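Long-range contacts in glycoside hydrolase YxiA (Bacillus licheniformis, PDB 3LV4), which probably cleaves alpha-1,5-linked L-arabinan as a calcium-containing family 43 glycoside hydrolase of the arabinan-degrading pathway: residues L124-D129 against P144-P149; G164-G169 against H197-G202; G168-L173 against K191-N196. All coordinates share one frame; numbering follows the deposited sequence.

Contact 1 (L124-D129 against P144-P149). With ACT (acetate ion), chain G.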
loop_
_atom_site.group_PDB
_atom_site.type_symbol
_atom_site.label_atom_id
_atom_site.label_comp_id
_atom_site.label_asym_id
_atom_site.label_seq_id
_atom_site.Cartn_x
_atom_site.Cartn_y
_atom_site.Cartn_z
ATOM N N LEU A 124 -4.985 1.586 22.654
ATOM C CA LEU A 124 -6.190 1.055 22.022
ATOM C C LEU A 124 -6.201 -0.463 22.179
ATOM O O LEU A 124 -5.155 -1.102 22.088
ATOM C CB LEU A 124 -6.227 1.436 20.535
ATOM C CG LEU A 124 -7.406 2.193 19.915
ATOM C CD1 LEU A 124 -7.932 3.311 20.778
ATOM C CD2 LEU A 124 -7.032 2.706 18.519
ATOM N N LYS A 125 -7.380 -1.034 22.433
ATOM C CA LYS A 125 -7.534 -2.486 22.471
ATOM C C LYS A 125 -8.775 -2.897 21.702
ATOM O O LYS A 125 -9.735 -2.130 21.620
ATOM C CB LYS A 125 -7.667 -2.992 23.914
ATOM C CG LYS A 125 -6.378 -3.007 24.723
ATOM C CD LYS A 125 -6.673 -3.451 26.165
ATOM C CE LYS A 125 -5.405 -3.725 26.951
ATOM N NZ LYS A 125 -5.703 -3.950 28.398
ATOM N N SER A 126 -8.747 -4.103 21.138
ATOM C CA SER A 126 -9.929 -4.688 20.517
ATOM C C SER A 126 -10.060 -6.135 20.970
ATOM O O SER A 126 -9.111 -6.714 21.521
ATOM C CB SER A 126 -9.858 -4.596 18.987
ATOM O OG SER A 126 -8.654 -5.128 18.473
ATOM N N GLY A 127 -11.242 -6.709 20.768
ATOM C CA GLY A 127 -11.450 -8.109 21.072
ATOM C C GLY A 127 -11.691 -8.408 22.540
ATOM O O GLY A 127 -11.697 -9.581 22.934
HETATM N N MSE A 128 -11.873 -7.367 23.352
HETATM C CA MSE A 128 -12.299 -7.561 24.736
HETATM C C MSE A 128 -13.711 -8.111 24.749
HETATM O O MSE A 128 -14.514 -7.810 23.859
HETATM C CB MSE A 128 -12.275 -6.240 25.527
HETATM C CG MSE A 128 -13.215 -5.147 24.973
HETATM SE SE MSE A 128 -12.364 -4.027 23.609
HETATM C CE MSE A 128 -11.268 -2.922 24.822
ATOM N N ASP A 129 -14.007 -8.920 25.762
ATOM C CA ASP A 129 -15.370 -9.349 26.016
ATOM C C ASP A 129 -15.922 -8.353 27.019
ATOM O O ASP A 129 -15.807 -8.551 28.227
ATOM C CB ASP A 129 -15.396 -10.765 26.591
ATOM C CG ASP A 129 -16.810 -11.269 26.853
ATOM O OD1 ASP A 129 -17.774 -10.675 26.325
ATOM O OD2 ASP A 129 -16.960 -12.267 27.593
ATOM N N PRO A 144 -13.072 -1.549 15.033
ATOM C CA PRO A 144 -11.879 -1.992 14.306
ATOM C C PRO A 144 -11.129 -3.084 15.055
ATOM O O PRO A 144 -11.372 -3.303 16.244
ATOM C CB PRO A 144 -11.019 -0.720 14.258
ATOM C CG PRO A 144 -11.396 0.009 15.516
ATOM C CD PRO A 144 -12.889 -0.222 15.647
ATOM N N ASN A 145 -10.259 -3.786 14.332
ATOM C CA ASN A 145 -9.159 -4.540 14.913
ATOM C C ASN A 145 -8.033 -3.517 15.007
ATOM O O ASN A 145 -7.695 -2.897 14.004
ATOM C CB ASN A 145 -8.757 -5.682 13.968
ATOM C CG ASN A 145 -7.725 -6.622 14.577
ATOM O OD1 ASN A 145 -7.158 -7.487 13.889
ATOM N ND2 ASN A 145 -7.483 -6.468 15.867
ATOM N N VAL A 146 -7.475 -3.311 16.200
ATOM C CA VAL A 146 -6.546 -2.196 16.415
ATOM C C VAL A 146 -5.116 -2.500 15.959
ATOM O O VAL A 146 -4.178 -2.571 16.763
ATOM C CB VAL A 146 -6.593 -1.670 17.877
ATOM C CG1 VAL A 146 -8.000 -1.187 18.200
ATOM C CG2 VAL A 146 -6.158 -2.753 18.882
ATOM N N VAL A 147 -4.966 -2.649 14.645
ATOM C CA VAL A 147 -3.687 -2.990 14.046
ATOM C C VAL A 147 -3.449 -2.106 12.814
ATOM O O VAL A 147 -4.290 -1.272 12.465
ATOM C CB VAL A 147 -3.650 -4.486 13.636
ATOM C CG1 VAL A 147 -3.848 -5.377 14.857
ATOM C CG2 VAL A 147 -4.723 -4.791 12.564
ATOM N N ASP A 148 -2.296 -2.275 12.172
ATOM C CA ASP A 148 -2.009 -1.611 10.897
ATOM C C ASP A 148 -2.115 -0.080 10.909
ATOM O O ASP A 148 -2.761 0.493 10.038
ATOM C CB ASP A 148 -2.927 -2.154 9.789
ATOM C CG ASP A 148 -2.648 -3.600 9.443
ATOM O OD1 ASP A 148 -1.814 -4.242 10.126
ATOM O OD2 ASP A 148 -3.279 -4.095 8.476
ATOM N N PRO A 149 -1.453 0.590 11.866
ATOM C CA PRO A 149 -1.497 2.055 11.874
ATOM C C PRO A 149 -0.610 2.718 10.815
ATOM O O PRO A 149 0.404 2.158 10.383
ATOM C CB PRO A 149 -0.935 2.394 13.256
ATOM C CG PRO A 149 0.068 1.272 13.493
ATOM C CD PRO A 149 -0.676 0.055 13.003
HETATM C C ACT G . -11.268 -9.327 28.395
HETATM O O ACT G . -10.167 -9.881 28.624
HETATM O OXT ACT G . -11.889 -9.744 27.397
HETATM C CH3 ACT G . -11.795 -8.214 29.256
#
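Val146 and Ser126 face each other and carry most of this contact, with Leu124 beside them. Ser126 OG accepts two hydrogen bonds from the loop 144-149. The backbone N of Val146 lies 3.1 Å from Ser126 OG and points almost straight at it, at 166°. Asn145 ND2 is 3.2 Å from Ser126 OG, which lies close to the plane of the Asn145 amide; this bond is more bent, at 144°. Asn145 CG stands anti to the backbone N (chi1 -173°), and the amide reaches back to the serine although the CB points away. Ser126 OG is also bonded to Pro101 O, and Asn145 ND2 to Ser103 OG. Ser126 ends strand 118-126, an outer strand of one four-stranded antiparallel blade of the family 43 beta-propeller. The loop leads into strand 150-153 of the next blade, and Val146 is the centre of an inverse gamma turn in it. The two methyls of Val146 divide the work. Val146 CG1 packs 3.8 Å from Leu124 CG. Val146 CG2 sits 3.5 Å from Ser126 OG and also touches the backbone of the strand. Tyr163 of strand 159-163 packs on both Leu124 and Val146.

Contact 2 (G164-G169 against H197-G202). With ACT (acetate ion), chain H.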
loop_
_atom_site.group_PDB
_atom_site.type_symbol
_atom_site.label_atom_id
_atom_site.label_comp_id
_atom_site.label_asym_id
_atom_site.label_seq_id
_atom_site.Cartn_x
_atom_site.Cartn_y
_atom_site.Cartn_z
ATOM N N GLY A 164 -6.521 -0.074 11.200
ATOM C CA GLY A 164 -7.578 -1.064 11.134
ATOM C C GLY A 164 -7.250 -2.214 10.194
ATOM O O GLY A 164 -6.390 -2.100 9.319
ATOM N N SER A 165 -7.936 -3.335 10.395
ATOM C CA SER A 165 -7.842 -4.476 9.501
ATOM C C SER A 165 -9.096 -5.306 9.665
ATOM O O SER A 165 -9.394 -5.758 10.772
ATOM C CB SER A 165 -6.664 -5.370 9.864
ATOM O OG SER A 165 -6.816 -6.621 9.205
ATOM N N TYR A 166 -9.815 -5.515 8.564
ATOM C CA TYR A 166 -11.020 -6.341 8.572
ATOM C C TYR A 166 -11.948 -5.826 9.670
ATOM O O TYR A 166 -12.074 -4.619 9.854
ATOM C CB TYR A 166 -10.683 -7.818 8.817
ATOM C CG TYR A 166 -9.942 -8.546 7.698
ATOM C CD1 TYR A 166 -8.966 -7.913 6.927
ATOM C CD2 TYR A 166 -10.194 -9.896 7.447
ATOM C CE1 TYR A 166 -8.284 -8.603 5.915
ATOM C CE2 TYR A 166 -9.519 -10.588 6.449
ATOM C CZ TYR A 166 -8.565 -9.941 5.687
ATOM O OH TYR A 166 -7.896 -10.657 4.704
ATOM N N SER A 167 -12.576 -6.732 10.418
ATOM C CA SER A 167 -13.505 -6.330 11.487
ATOM C C SER A 167 -14.398 -5.140 11.096
ATOM O O SER A 167 -15.033 -5.158 10.036
ATOM C CB SER A 167 -12.738 -6.046 12.786
ATOM O OG SER A 167 -12.164 -7.244 13.298
ATOM N N GLY A 168 -14.428 -4.102 11.933
ATOM C CA GLY A 168 -15.379 -3.016 11.754
ATOM C C GLY A 168 -14.975 -1.961 10.746
ATOM O O GLY A 168 -15.763 -1.051 10.444
ATOM N N GLY A 169 -13.752 -2.059 10.229
ATOM C CA GLY A 169 -13.320 -1.158 9.177
ATOM C C GLY A 169 -12.044 -0.395 9.471
ATOM O O GLY A 169 -11.285 -0.736 10.386
ATOM N N HIS A 197 -16.680 -7.205 8.757
ATOM C CA HIS A 197 -15.593 -8.119 8.433
ATOM C C HIS A 197 -15.240 -8.117 6.935
ATOM O O HIS A 197 -15.091 -9.176 6.317
ATOM C CB HIS A 197 -15.925 -9.538 8.926
ATOM C CG HIS A 197 -16.026 -9.651 10.416
ATOM N ND1 HIS A 197 -17.234 -9.660 11.087
ATOM C CD2 HIS A 197 -15.071 -9.774 11.366
ATOM C CE1 HIS A 197 -17.017 -9.776 12.383
ATOM N NE2 HIS A 197 -15.711 -9.852 12.580
ATOM N N SER A 198 -15.100 -6.921 6.369
ATOM C CA SER A 198 -14.638 -6.753 4.992
ATOM C C SER A 198 -13.140 -6.992 4.934
ATOM O O SER A 198 -12.412 -6.612 5.851
ATOM C CB SER A 198 -14.874 -5.321 4.525
ATOM O OG SER A 198 -16.224 -4.944 4.679
ATOM N N ARG A 199 -12.666 -7.577 3.842
ATOM C CA ARG A 199 -11.240 -7.850 3.731
ATOM C C ARG A 199 -10.543 -6.602 3.221
ATOM O O ARG A 199 -10.206 -6.501 2.040
ATOM C CB ARG A 199 -10.974 -9.072 2.851
ATOM C CG ARG A 199 -11.594 -10.344 3.452
ATOM C CD ARG A 199 -10.811 -11.605 3.087
ATOM N NE ARG A 199 -10.877 -11.885 1.656
ATOM C CZ ARG A 199 -10.131 -12.800 1.045
ATOM N NH1 ARG A 199 -9.255 -13.516 1.744
ATOM N NH2 ARG A 199 -10.257 -12.997 -0.260
ATOM N N ILE A 200 -10.363 -5.647 4.132
ATOM C CA ILE A 200 -9.705 -4.376 3.847
ATOM C C ILE A 200 -8.784 -4.060 5.017
ATOM O O ILE A 200 -9.218 -4.076 6.168
ATOM C CB ILE A 200 -10.725 -3.228 3.695
ATOM C CG1 ILE A 200 -11.815 -3.605 2.682
ATOM C CG2 ILE A 200 -10.007 -1.933 3.295
ATOM C CD1 ILE A 200 -12.897 -2.543 2.478
ATOM N N GLU A 201 -7.514 -3.790 4.726
ATOM C CA GLU A 201 -6.533 -3.514 5.778
ATOM C C GLU A 201 -5.362 -2.734 5.193
ATOM O O GLU A 201 -5.373 -2.401 4.006
ATOM C CB GLU A 201 -6.039 -4.823 6.413
ATOM C CG GLU A 201 -5.208 -5.706 5.476
ATOM C CD GLU A 201 -4.836 -7.045 6.103
ATOM O OE1 GLU A 201 -5.265 -7.320 7.249
ATOM O OE2 GLU A 201 -4.115 -7.830 5.444
ATOM N N GLY A 202 -4.364 -2.423 6.020
ATOM C CA GLY A 202 -3.155 -1.790 5.516
ATOM C C GLY A 202 -3.354 -0.401 4.935
ATOM O O GLY A 202 -2.783 -0.076 3.885
HETATM C C ACT H . -11.530 -10.230 11.564
HETATM O O ACT H . -12.380 -9.709 10.782
HETATM O OXT ACT H . -10.579 -9.500 11.968
HETATM C CH3 ACT H . -11.651 -11.664 11.993
HETATM O O HOH W 1 -11.695 -3.368 7.399
HETATM O O HOH W 2 -4.990 -10.357 4.904
HETATM O O HOH W 3 -8.500 -13.634 4.769
HETATM O O HOH W 4 -14.304 -4.284 7.592
#
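This is a buried loop-to-strand contact at the predicted catalytic centre of the propeller. The loop between strands 159-163 and 170-175 runs roughly antiparallel to the lead-in and start of strand 200-208. Tyr166 N bonds Ile200 O at 2.9 Å, and His197 N bonds Ser167 O farther along. Tyr166 CA makes a CA-H...O contact of 3.1 Å with Ser198 O. The Tyr166 side chain lies alongside Arg199, pointing the same way. Arg199 CA sits over one face of the ring, 3.8 Å from its centroid, a CH-pi contact. Arg199 CD approaches Tyr166 OH at 3.5 Å, while the guanidinium goes on to a salt bridge with Asp264. Tyr166 OH is joined through one water to Glu201 OE2 and through another to Arg199 NH1. An alanine in place of Tyr166 removes the ring and its hydroxyl, and would probably open a gap over Arg199 CA and its side-chain carbons and break the water link to Glu201. Glu201, the predicted proton donor, takes a hydrogen bond of 2.6 Å from Ser165 OG on the anti lone pair of OE1. Ser165 OG is anti to its backbone N (chi1 165°), which brings it to the carboxylate. Tyr229 OH bonds Glu201 OE2. The carboxylate is thus gripped at both oxygens, consistent with a second shell that fixes how the acid is turned toward a substrate.

Contact 3 (G168-L173 against K191-N196)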
loop_
_atom_site.group_PDB
_atom_site.type_symbol
_atom_site.label_atom_id
_atom_site.label_comp_id
_atom_site.label_asym_id
_atom_site.label_seq_id
_atom_site.Cartn_x
_atom_site.Cartn_y
_atom_site.Cartn_z
ATOM N N GLY A 168 -14.428 -4.102 11.933
ATOM C CA GLY A 168 -15.379 -3.016 11.754
ATOM C C GLY A 168 -14.975 -1.961 10.746
ATOM O O GLY A 168 -15.763 -1.051 10.444
ATOM N N GLY A 169 -13.752 -2.059 10.229
ATOM C CA GLY A 169 -13.320 -1.158 9.177
ATOM C C GLY A 169 -12.044 -0.395 9.471
ATOM O O GLY A 169 -11.285 -0.736 10.386
ATOM N N ILE A 170 -11.819 0.648 8.681
ATOM C CA ILE A 170 -10.629 1.479 8.767
ATOM C C ILE A 170 -11.052 2.800 9.388
ATOM O O ILE A 170 -12.022 3.413 8.940
ATOM C CB ILE A 170 -10.049 1.743 7.348
ATOM C CG1 ILE A 170 -9.689 0.418 6.656
ATOM C CG2 ILE A 170 -8.867 2.731 7.399
ATOM C CD1 ILE A 170 -8.661 -0.450 7.417
ATOM N N PHE A 171 -10.333 3.222 10.426
ATOM C CA PHE A 171 -10.690 4.403 11.201
ATOM C C PHE A 171 -9.530 5.391 11.252
ATOM O O PHE A 171 -8.375 5.016 11.040
ATOM C CB PHE A 171 -11.067 4.005 12.636
ATOM C CG PHE A 171 -12.393 3.300 12.747
ATOM C CD1 PHE A 171 -12.539 1.991 12.304
ATOM C CD2 PHE A 171 -13.493 3.945 13.302
ATOM C CE1 PHE A 171 -13.760 1.347 12.405
ATOM C CE2 PHE A 171 -14.722 3.304 13.406
ATOM C CZ PHE A 171 -14.856 2.008 12.958
ATOM N N ILE A 172 -9.838 6.652 11.545
ATOM C CA ILE A 172 -8.795 7.660 11.701
ATOM C C ILE A 172 -9.003 8.470 12.983
ATOM O O ILE A 172 -10.130 8.824 13.330
ATOM C CB ILE A 172 -8.670 8.574 10.442
ATOM C CG1 ILE A 172 -7.377 9.400 10.486
ATOM C CG2 ILE A 172 -9.920 9.447 10.242
ATOM C CD1 ILE A 172 -7.119 10.156 9.181
ATOM N N LEU A 173 -7.902 8.718 13.688
ATOM C CA LEU A 173 -7.897 9.440 14.958
ATOM C C LEU A 173 -7.017 10.670 14.847
ATOM O O LEU A 173 -5.979 10.633 14.182
ATOM C CB LEU A 173 -7.327 8.535 16.059
ATOM C CG LEU A 173 -8.286 7.497 16.650
ATOM C CD1 LEU A 173 -7.547 6.392 17.367
ATOM C CD2 LEU A 173 -9.270 8.185 17.597
ATOM N N LYS A 191 -14.774 6.465 11.045
ATOM C CA LYS A 191 -14.628 5.430 10.027
ATOM C C LYS A 191 -14.452 6.051 8.638
ATOM O O LYS A 191 -15.113 7.037 8.310
ATOM C CB LYS A 191 -15.822 4.462 10.044
ATOM C CG LYS A 191 -15.631 3.260 9.115
ATOM C CD LYS A 191 -16.648 2.149 9.354
ATOM C CE LYS A 191 -18.020 2.501 8.796
ATOM N NZ LYS A 191 -18.968 1.341 8.833
ATOM N N LEU A 192 -13.547 5.479 7.845
ATOM C CA LEU A 192 -13.323 5.895 6.460
ATOM C C LEU A 192 -13.902 4.905 5.446
ATOM O O LEU A 192 -14.279 5.291 4.330
ATOM C CB LEU A 192 -11.818 6.059 6.198
ATOM C CG LEU A 192 -11.096 7.113 7.041
ATOM C CD1 LEU A 192 -9.636 7.226 6.606
ATOM C CD2 LEU A 192 -11.811 8.469 6.953
ATOM N N ILE A 193 -13.957 3.632 5.835
ATOM C CA ILE A 193 -14.429 2.557 4.961
ATOM C C ILE A 193 -14.564 1.264 5.768
ATOM O O ILE A 193 -13.902 1.095 6.789
ATOM C CB ILE A 193 -13.467 2.345 3.760
ATOM C CG1 ILE A 193 -13.983 1.255 2.815
ATOM C CG2 ILE A 193 -12.056 2.006 4.234
ATOM C CD1 ILE A 193 -13.205 1.170 1.515
ATOM N N GLY A 194 -15.449 0.371 5.331
ATOM C CA GLY A 194 -15.508 -0.967 5.883
ATOM C C GLY A 194 -16.645 -1.240 6.849
ATOM O O GLY A 194 -17.555 -0.426 7.027
ATOM N N GLY A 195 -16.577 -2.403 7.484
ATOM C CA GLY A 195 -17.628 -2.867 8.367
ATOM C C GLY A 195 -17.946 -4.305 8.024
ATOM O O GLY A 195 -17.663 -4.754 6.918
ATOM N N ASN A 196 -18.516 -5.034 8.976
ATOM C CA ASN A 196 -18.975 -6.396 8.728
ATOM C C ASN A 196 -17.886 -7.333 8.208
ATOM O O ASN A 196 -18.140 -8.166 7.345
ATOM C CB ASN A 196 -20.165 -6.386 7.762
ATOM C CG ASN A 196 -21.360 -5.648 8.327
ATOM O OD1 ASN A 196 -21.555 -5.612 9.549
ATOM N ND2 ASN A 196 -22.165 -5.049 7.449
HETATM O O HOH W 5 -18.176 -0.252 11.043
#
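Strands 170-173 and 191-193 run antiparallel, their short axes 4.6 Å apart at closest approach and their directions 144° apart. Ile170 and Ile193 form a hydrogen-bonded pair. Ile170 N lies 2.8 Å from Ile193 O, and Leu192 N is 2.8 Å from Ile170 O; both bonds are nearly straight. Phe171 then pairs with Lys191, not Leu192. The register slips by one residue, which makes a beta bulge. Beyond the strands, Gly169 and Gly194 bring their CA atoms to 4.0 Å. A side chain on either would clash with the other segment, so the close approach depends on both glycines.

Phe171 and Lys191 share one face of the sheet. Lys191 CB sits over a face of the Phe171 ring, offset toward its rim, in a CH-pi contact 4.0 Å from the centroid. The lysine chain starts with CG anti to its backbone N and bends at chi3 (75°). The bend turns the amine back along its own segment, where Lys191 NZ bonds Gly194 O at 2.9 Å. Lys191 NZ also bonds a water that donates to Gly168 O, so the amine links the two segments through that water.

On the other face, Ile170 and Ile193 lie side by side and point the same way. Ile193 CG2 touches Ile170 CB at 3.7 Å. Farther along, Ile172 CG2 meets Leu192 CD2 at 3.9 Å, the two side chains crossing at a slant. Ile200 of strand 200-208 packs on both Ile170 and Ile193.

Strand 190-193 is one of the two edge strands of the four-stranded antiparallel sheet that begins with 150-153. The arrangement is that of the third and fourth strands of a propeller blade, the building unit of the five-bladed family 43 catalytic domain.

In the fold
The three contacts lie on one side of the chain's centre. Contacts 2 and 3 share Gly168 and Gly169, and their centres are about 7 Å apart. Ile170 CD1 of contact 3 reaches to 3.4 Å from Gly164 O of contact 2. The centres of contacts 1 and 2 are about 11 Å apart. Val147 O and Gly164 N, 2.8 Å apart, probably form a hydrogen bond between them. Asp148 OD2 of contact 1 is 3.2 Å from Gly202 N of contact 2, a weak hydrogen bond. The side chains of Asp148, the predicted pKa modulator, and Glu201, the predicted proton donor, are about 4 Å apart. In contact 3 the side chain of Ile170 is about 5 Å from that of Glu201.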